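Local coordinates for protein sulfotransferase (Alicyclobacillus acidocaldarius subsp. acidocaldarius, PDB 3RNL) that probably transfers a sulfuryl group to an acceptor, as a sulfotransferase with an alpha-beta-alpha sandwich fold, and binds magnesium, at residues H43-P48 and D71-L76; E60-Y65 and H154-W159; Y93-G98 and R162-Y167. All blocks are in the same frame, centred on the assembly; numbering follows the deposited sequence.

Contact 1 of 3, residues H43-P48 and D71-L76; sequences HFFSIP and DAYMRL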
# COMPACT_ATOMS: atom_id res chain seq x y z
N HIS A 43 3.99 -6.69 -7.94
CA HIS A 43 4.96 -6.95 -6.87
C HIS A 43 6.36 -7.31 -7.35
O HIS A 43 7.13 -7.97 -6.64
CB HIS A 43 4.44 -8.00 -5.86
CG HIS A 43 3.39 -7.45 -4.95
ND1 HIS A 43 2.04 -7.56 -5.23
CD2 HIS A 43 3.48 -6.73 -3.81
CE1 HIS A 43 1.35 -6.95 -4.28
NE2 HIS A 43 2.20 -6.45 -3.40
N PHE A 44 6.72 -6.84 -8.54
CA PHE A 44 8.03 -7.17 -9.12
C PHE A 44 9.20 -6.88 -8.16
O PHE A 44 10.12 -7.70 -8.01
CB PHE A 44 8.21 -6.42 -10.45
CG PHE A 44 9.57 -6.61 -11.07
CD1 PHE A 44 9.90 -7.82 -11.67
CD2 PHE A 44 10.49 -5.59 -11.05
CE1 PHE A 44 11.16 -8.00 -12.24
CE2 PHE A 44 11.74 -5.75 -11.62
CZ PHE A 44 12.07 -6.97 -12.23
N PHE A 45 9.18 -5.71 -7.53
CA PHE A 45 10.31 -5.32 -6.67
C PHE A 45 10.32 -6.01 -5.30
O PHE A 45 11.26 -5.84 -4.53
CB PHE A 45 10.36 -3.79 -6.53
CG PHE A 45 10.75 -3.10 -7.81
CD1 PHE A 45 12.06 -3.17 -8.26
CD2 PHE A 45 9.80 -2.44 -8.58
CE1 PHE A 45 12.44 -2.56 -9.45
CE2 PHE A 45 10.17 -1.84 -9.78
CZ PHE A 45 11.49 -1.90 -10.21
N SER A 46 9.23 -6.72 -4.98
CA SER A 46 9.16 -7.51 -3.75
C SER A 46 9.49 -9.00 -3.86
O SER A 46 9.66 -9.68 -2.85
CB SER A 46 7.77 -7.35 -3.13
OG SER A 46 7.63 -6.00 -2.69
N ILE A 47 9.58 -9.52 -5.08
CA ILE A 47 9.63 -10.98 -5.27
C ILE A 47 10.73 -11.67 -4.43
O ILE A 47 10.49 -12.72 -3.83
CB ILE A 47 9.79 -11.38 -6.75
CG1 ILE A 47 8.68 -10.77 -7.61
CG2 ILE A 47 9.85 -12.91 -6.91
CD1 ILE A 47 7.28 -11.14 -7.20
N PRO A 48 11.94 -11.10 -4.39
CA PRO A 48 12.97 -11.81 -3.62
C PRO A 48 12.68 -11.94 -2.12
O PRO A 48 13.33 -12.77 -1.46
CB PRO A 48 14.23 -10.97 -3.86
CG PRO A 48 13.96 -10.29 -5.20
CD PRO A 48 12.50 -9.95 -5.13
N ASP A 71 11.52 -8.56 -18.21
CA ASP A 71 10.99 -8.21 -19.53
C ASP A 71 9.47 -8.06 -19.48
O ASP A 71 8.92 -7.12 -20.05
CB ASP A 71 11.37 -9.27 -20.58
CG ASP A 71 12.86 -9.29 -20.88
OD1 ASP A 71 13.55 -8.28 -20.62
OD2 ASP A 71 13.35 -10.33 -21.39
N ALA A 72 8.80 -8.98 -18.78
CA ALA A 72 7.35 -8.92 -18.64
C ALA A 72 6.98 -7.67 -17.84
O ALA A 72 5.98 -7.00 -18.13
CB ALA A 72 6.83 -10.16 -17.95
N TYR A 73 7.78 -7.35 -16.84
CA TYR A 73 7.49 -6.15 -16.06
C TYR A 73 7.57 -4.91 -16.94
O TYR A 73 6.69 -4.04 -16.91
CB TYR A 73 8.43 -6.03 -14.85
CG TYR A 73 8.11 -4.83 -14.00
CD1 TYR A 73 6.98 -4.81 -13.19
CD2 TYR A 73 8.93 -3.71 -14.02
CE1 TYR A 73 6.68 -3.68 -12.42
CE2 TYR A 73 8.64 -2.60 -13.25
CZ TYR A 73 7.52 -2.59 -12.46
OH TYR A 73 7.22 -1.48 -11.70
N MSE A 74 8.63 -4.81 -17.74
CA MSE A 74 8.79 -3.63 -18.59
C MSE A 74 7.65 -3.50 -19.60
O MSE A 74 7.26 -2.39 -19.96
CB MSE A 74 10.16 -3.64 -19.29
CG MSE A 74 11.33 -3.54 -18.30
SE MSE A 74 11.17 -1.95 -17.14
CE MSE A 74 10.92 -0.68 -18.56
N ARG A 75 7.10 -4.63 -20.04
CA ARG A 75 5.99 -4.60 -21.00
C ARG A 75 4.70 -4.01 -20.42
O ARG A 75 3.79 -3.65 -21.16
CB ARG A 75 5.72 -5.98 -21.63
CG ARG A 75 6.80 -6.41 -22.64
CD ARG A 75 6.39 -7.65 -23.45
NE ARG A 75 6.01 -8.78 -22.59
CZ ARG A 75 6.83 -9.75 -22.20
NH1 ARG A 75 8.10 -9.75 -22.58
NH2 ARG A 75 6.37 -10.73 -21.42
N LEU A 76 4.61 -3.90 -19.09
CA LEU A 76 3.44 -3.27 -18.48
C LEU A 76 3.30 -1.83 -18.94
O LEU A 76 2.22 -1.24 -18.87
CB LEU A 76 3.58 -3.25 -16.96
CG LEU A 76 3.49 -4.61 -16.29
CD1 LEU A 76 3.51 -4.44 -14.77
CD2 LEU A 76 2.22 -5.35 -16.74
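The hydroxyl of Tyr-73 lies against the ring of Phe-45, and its polar partner is Glu-88 OE2, to which it is hydrogen-bonded. Tyr-73 OH is 3.5 Å from Phe-45 CE2 and sits at the edge of that ring, near its plane. The bond to Glu-88 holds the far end of the tyrosine, while Phe-44 covers one face of its ring. The Phe-44 and Tyr-73 rings form an offset stack, with centroids 4.6 Å apart and planes at 13°. The closest approach is at the base of the phenylalanine, where Phe-44 CB meets Tyr-73 CD1 at 3.4 Å. In return, Tyr-73 CB makes a CH-pi contact over the Phe-44 face. Both side chains have CG anti to the backbone N (chi1 176° and -178°), which carries each ring across to the other segment. Phe-44 CD2 lies over the centre of the Phe-45 ring. The three residues thus form an aromatic cluster with no hydrogen bond between the segments. Phe-77 adds an edge-to-face ring to Tyr-73. The cluster joins the loop after strand 34-35 to helix 70-75. Phe-45 also packs on helix 99-106, and Glu-88 ties Tyr-73 to strand 85-89.

Contact 2 of 3, residues E60-Y65 and H154-W159; sequences EGMNLY and HYEPLW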
# COMPACT_ATOMS: atom_id res chain seq x y z
N GLU A 60 -3.69 -18.00 -4.22
CA GLU A 60 -3.17 -18.31 -5.55
C GLU A 60 -2.72 -17.08 -6.35
O GLU A 60 -1.70 -17.12 -7.05
CB GLU A 60 -4.20 -19.13 -6.35
CG GLU A 60 -4.37 -20.58 -5.88
CD GLU A 60 -5.24 -20.72 -4.63
OE1 GLU A 60 -5.32 -21.84 -4.08
OE2 GLU A 60 -5.86 -19.72 -4.21
N GLY A 61 -3.48 -15.99 -6.25
CA GLY A 61 -3.17 -14.76 -6.96
C GLY A 61 -1.79 -14.20 -6.69
O GLY A 61 -1.09 -13.73 -7.59
N MSE A 62 -1.36 -14.25 -5.43
CA MSE A 62 -0.04 -13.72 -5.12
C MSE A 62 1.05 -14.67 -5.62
O MSE A 62 2.18 -14.26 -5.84
CB MSE A 62 0.11 -13.42 -3.62
CG MSE A 62 -0.63 -12.16 -3.18
SE MSE A 62 0.28 -10.52 -3.80
CE MSE A 62 1.73 -10.55 -2.54
N ASN A 63 0.72 -15.95 -5.78
CA ASN A 63 1.67 -16.85 -6.43
C ASN A 63 1.70 -16.68 -7.94
O ASN A 63 2.76 -16.65 -8.56
CB ASN A 63 1.31 -18.31 -6.13
CG ASN A 63 1.52 -18.69 -4.67
OD1 ASN A 63 2.46 -18.23 -4.03
ND2 ASN A 63 0.64 -19.53 -4.15
N LEU A 64 0.50 -16.72 -8.52
CA LEU A 64 0.26 -16.78 -9.96
C LEU A 64 0.19 -15.50 -10.78
O LEU A 64 0.48 -15.53 -11.99
CB LEU A 64 -0.96 -17.66 -10.25
CG LEU A 64 -0.85 -19.06 -9.65
CD1 LEU A 64 -2.10 -19.88 -9.95
CD2 LEU A 64 0.39 -19.77 -10.18
N TYR A 65 -0.31 -14.42 -10.18
CA TYR A 65 -0.54 -13.19 -10.95
C TYR A 65 0.57 -12.17 -10.79
O TYR A 65 0.57 -11.14 -11.47
CB TYR A 65 -1.87 -12.50 -10.58
CG TYR A 65 -3.08 -13.42 -10.51
CD1 TYR A 65 -3.11 -14.62 -11.20
CD2 TYR A 65 -4.17 -13.07 -9.73
CE1 TYR A 65 -4.22 -15.47 -11.11
CE2 TYR A 65 -5.27 -13.90 -9.64
CZ TYR A 65 -5.29 -15.09 -10.32
OH TYR A 65 -6.40 -15.89 -10.18
N HIS A 154 3.43 -19.34 5.98
CA HIS A 154 3.59 -18.59 4.73
C HIS A 154 2.28 -18.29 4.00
O HIS A 154 2.22 -18.38 2.77
CB HIS A 154 4.56 -19.30 3.79
CG HIS A 154 5.91 -19.57 4.39
ND1 HIS A 154 6.67 -20.67 4.06
CD2 HIS A 154 6.63 -18.88 5.30
CE1 HIS A 154 7.80 -20.65 4.74
NE2 HIS A 154 7.81 -19.57 5.50
N TYR A 155 1.26 -17.90 4.74
CA TYR A 155 0.09 -17.30 4.12
C TYR A 155 0.50 -15.97 3.51
O TYR A 155 1.52 -15.39 3.88
CB TYR A 155 -0.99 -17.02 5.17
CG TYR A 155 -1.88 -18.18 5.53
CD1 TYR A 155 -3.24 -17.99 5.73
CD2 TYR A 155 -1.36 -19.47 5.67
CE1 TYR A 155 -4.07 -19.05 6.09
CE2 TYR A 155 -2.19 -20.53 6.01
CZ TYR A 155 -3.54 -20.31 6.22
OH TYR A 155 -4.37 -21.36 6.57
N GLU A 156 -0.28 -15.46 2.56
CA GLU A 156 0.02 -14.13 2.02
C GLU A 156 -0.27 -13.02 3.05
O GLU A 156 -0.99 -13.23 4.03
CB GLU A 156 -0.75 -13.90 0.72
CG GLU A 156 -2.21 -13.63 0.91
CD GLU A 156 -2.67 -12.46 0.06
OE1 GLU A 156 -3.60 -12.65 -0.75
OE2 GLU A 156 -2.08 -11.35 0.20
N PRO A 157 0.34 -11.85 2.85
CA PRO A 157 0.30 -10.80 3.89
C PRO A 157 -1.08 -10.19 4.12
O PRO A 157 -1.24 -9.50 5.12
CB PRO A 157 1.31 -9.74 3.42
CG PRO A 157 2.06 -10.36 2.30
CD PRO A 157 1.24 -11.49 1.74
N LEU A 158 -2.05 -10.40 3.23
CA LEU A 158 -3.40 -9.91 3.52
C LEU A 158 -3.88 -10.45 4.86
O LEU A 158 -4.65 -9.81 5.57
CB LEU A 158 -4.39 -10.29 2.40
CG LEU A 158 -5.80 -9.69 2.51
CD1 LEU A 158 -5.77 -8.16 2.67
CD2 LEU A 158 -6.63 -10.08 1.28
N TRP A 159 -3.41 -11.65 5.21
CA TRP A 159 -3.78 -12.26 6.47
C TRP A 159 -3.04 -11.68 7.67
O TRP A 159 -3.40 -12.00 8.82
CB TRP A 159 -3.51 -13.77 6.45
CG TRP A 159 -4.20 -14.56 5.38
CD1 TRP A 159 -3.74 -14.83 4.11
CD2 TRP A 159 -5.44 -15.27 5.50
NE1 TRP A 159 -4.63 -15.63 3.44
CE2 TRP A 159 -5.68 -15.92 4.27
CE3 TRP A 159 -6.37 -15.42 6.53
CZ2 TRP A 159 -6.82 -16.70 4.04
CZ3 TRP A 159 -7.51 -16.20 6.31
CH2 TRP A 159 -7.72 -16.82 5.07
O HOH W 1 -4.03 -14.06 -3.49
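Met-62 and Glu-156 mark the nearest approach of the two backbones, with Met-62 CA 7.2 Å from Glu-156 CA. Met-62 is on the short helix 60-64. Glu-156 immediately precedes the 3-10 segment 157-159, whose turn is closed by the bond from Trp-159 N to Glu-156 O. A Schellman motif at His-154 ends the preceding helix and leads into this loop. The contact therefore joins two connecting regions of the alpha-beta-alpha fold.

Met-62, modelled as selenomethionine, touches the carboxylate of Glu-156 with its CG, which is 3.8 Å from Glu-156 OE2. The two side chains run at about a right angle. The bent chain of Met-62 then brings its CE methyl beside the ring of Pro-157, with Met-62 CE 4.4 Å from Pro-157 CD.

Glu-156 has CG between its backbone N and carbonyl carbon (chi1 75°), and the chain bends again at chi2. The carboxylate folds back over its own turn, where Glu-156 OE2 accepts a bond from Leu-158 N at 3.2 Å. This donor comes from above the carboxylate plane, 48° out of it. Arg-135 forms a salt bridge to OE1, which probably steadies the buried negative charge. Asp-59 holds the turn as well, bonding to Glu-156 N and Trp-159 NE1. One water spans the segments: it donates to Glu-156 OE1 at 3.1 Å and accepts a weak bond from Met-62 N at 3.3 Å.

Contact 3 of 3, residues Y93-G98 and R162-Y167; sequences YLFYPG and RAVGLY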
# COMPACT_ATOMS: atom_id res chain seq x y z
N TYR A 93 4.41 -3.60 -1.48
CA TYR A 93 5.72 -2.96 -1.65
C TYR A 93 6.19 -2.31 -0.34
O TYR A 93 7.37 -2.33 -0.01
CB TYR A 93 5.63 -1.90 -2.74
CG TYR A 93 5.80 -2.40 -4.17
CD1 TYR A 93 6.38 -3.63 -4.45
CD2 TYR A 93 5.43 -1.59 -5.24
CE1 TYR A 93 6.56 -4.05 -5.76
CE2 TYR A 93 5.61 -2.00 -6.55
CZ TYR A 93 6.18 -3.23 -6.80
OH TYR A 93 6.37 -3.63 -8.09
N LEU A 94 5.26 -1.73 0.42
CA LEU A 94 5.62 -1.06 1.67
C LEU A 94 6.08 -2.08 2.71
O LEU A 94 7.02 -1.86 3.49
CB LEU A 94 4.39 -0.29 2.18
CG LEU A 94 4.64 0.47 3.50
CD1 LEU A 94 5.74 1.54 3.36
CD2 LEU A 94 3.33 1.10 4.01
N PHE A 95 5.44 -3.24 2.69
CA PHE A 95 5.63 -4.25 3.72
C PHE A 95 6.93 -5.06 3.56
O PHE A 95 7.62 -5.32 4.55
CB PHE A 95 4.43 -5.21 3.72
CG PHE A 95 4.59 -6.39 4.66
CD1 PHE A 95 4.46 -6.22 6.03
CD2 PHE A 95 4.87 -7.66 4.17
CE1 PHE A 95 4.60 -7.30 6.90
CE2 PHE A 95 5.02 -8.74 5.03
CZ PHE A 95 4.89 -8.56 6.40
N TYR A 96 7.27 -5.45 2.34
CA TYR A 96 8.44 -6.31 2.14
C TYR A 96 9.72 -5.47 2.23
O TYR A 96 9.86 -4.48 1.51
CB TYR A 96 8.34 -7.06 0.81
CG TYR A 96 7.37 -8.22 0.91
CD1 TYR A 96 7.66 -9.32 1.73
CD2 TYR A 96 6.16 -8.21 0.24
CE1 TYR A 96 6.76 -10.38 1.84
CE2 TYR A 96 5.26 -9.27 0.34
CZ TYR A 96 5.58 -10.35 1.15
OH TYR A 96 4.69 -11.41 1.27
N PRO A 97 10.62 -5.84 3.14
CA PRO A 97 11.66 -4.92 3.62
C PRO A 97 12.78 -4.61 2.64
O PRO A 97 13.48 -3.62 2.85
CB PRO A 97 12.20 -5.62 4.88
CG PRO A 97 11.99 -7.07 4.58
CD PRO A 97 10.67 -7.14 3.84
N GLY A 98 12.96 -5.42 1.60
CA GLY A 98 14.02 -5.17 0.65
C GLY A 98 13.56 -4.40 -0.58
O GLY A 98 14.37 -4.06 -1.46
N ARG A 162 -1.86 -7.63 12.14
CA ARG A 162 -0.95 -6.79 12.93
C ARG A 162 0.32 -6.42 12.16
O ARG A 162 0.70 -5.25 12.13
CB ARG A 162 -0.57 -7.48 14.25
CG ARG A 162 -1.69 -7.52 15.30
CD ARG A 162 -1.28 -8.41 16.50
NE ARG A 162 -1.94 -8.00 17.75
CZ ARG A 162 -3.05 -8.54 18.23
NH1 ARG A 162 -3.66 -9.51 17.56
NH2 ARG A 162 -3.57 -8.11 19.37
N ALA A 163 0.97 -7.40 11.53
CA ALA A 163 2.29 -7.14 10.97
C ALA A 163 2.25 -6.05 9.90
O ALA A 163 3.13 -5.18 9.83
CB ALA A 163 2.91 -8.41 10.41
N VAL A 164 1.21 -6.09 9.07
CA VAL A 164 1.12 -5.14 7.96
C VAL A 164 0.79 -3.72 8.45
O VAL A 164 1.11 -2.73 7.79
CB VAL A 164 0.10 -5.66 6.90
CG1 VAL A 164 -0.30 -4.57 5.93
CG2 VAL A 164 0.72 -6.86 6.17
N GLY A 165 0.17 -3.63 9.61
CA GLY A 165 -0.18 -2.34 10.19
C GLY A 165 0.92 -1.70 11.03
O GLY A 165 0.73 -0.57 11.50
N LEU A 166 2.07 -2.36 11.22
CA LEU A 166 3.06 -1.63 11.99
C LEU A 166 3.89 -0.88 10.96
O LEU A 166 5.00 -1.27 10.59
CB LEU A 166 3.94 -2.65 12.72
CG LEU A 166 3.25 -3.45 13.84
CD1 LEU A 166 4.03 -4.70 14.25
CD2 LEU A 166 3.06 -2.53 15.04
N TYR A 167 3.48 0.37 10.75
CA TYR A 167 3.95 1.11 9.59
C TYR A 167 5.31 1.73 9.81
O TYR A 167 6.02 2.01 8.84
CB TYR A 167 3.01 2.26 9.25
CG TYR A 167 1.57 1.90 8.94
CD1 TYR A 167 1.24 0.88 8.04
CD2 TYR A 167 0.54 2.61 9.53
CE1 TYR A 167 -0.11 0.59 7.74
CE2 TYR A 167 -0.80 2.32 9.26
CZ TYR A 167 -1.11 1.32 8.36
OH TYR A 167 -2.44 1.06 8.09
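The ring of Phe-95 has Val-164 over one face and the carbonyl of Ala-163 at its edge. Val-164 CG2 makes a CH-pi contact 4.1 Å from the ring centroid and 24° off the normal. Val-164 CG2 is offset toward the rim, nearest Phe-95 CD1 at 3.8 Å. Ala-163 O lies near the ring plane, 3.9 Å from Phe-95 CE1. The methyl of Ala-163 reaches the same corner, with Ala-163 CB 4.1 Å from Phe-95 CE1. Phe-95 itself covers a second ring, since its CD2 lies over the centre of one face of Tyr-96.

Phe-95 has CG anti to its backbone N (chi1 174°), which lets the ring reach Ala-163 and Val-164. Val-164 has CG1 anti to its backbone N (chi1 165°), leaving CG2 as the branch that meets the ring. Val-164 meets the phenylalanine nearly at right angles. An alanine in place of Phe-95 is likely to leave Val-164 CG2 and the Ala-163 methyl without their aromatic partner and to open a gap between the two loops.

This is packing between two connecting loops of the fold. Residues 93-98 link strand 85-89 to helix 99-106, and residues 162-167 lead into helix 167-178. Both loops are held from elsewhere too. Glu-147 accepts hydrogen bonds from the backbone N of Arg-162 and of Ala-163, and Tyr-174 OH bonds to Tyr-93 O. Val-164 also packs on Arg-122 of helix 119-132.

No hydrogen bond crosses between the segments. Ala-163 O, at the ring edge, accepts a weak bond from Leu-166 N within its own segment. Cohesion here thus rests on apolar fit and CH-pi contact.

Overall arrangement
The three contacts lie among the connections around a five-stranded parallel sheet. Contact 1 has its centre about 16 Å from that of contact 2 and about 19 Å from that of contact 3. The centres of contacts 2 and 3 are about 15 Å apart. All three touch: His-43 packs on Met-62, Tyr-93 on the 43-48 loop, and Pro-157 on Tyr-96 and Val-164. Contact 1 closes before contact 3 opens, while contact 2 crosses both along the chain. Its segment 60-65, on helix 60-64, falls between the segments of contact 1. Early loops are thereby joined, directly or through one another, to the region between helices 147-152 and 167-178, away from the magnesium sites.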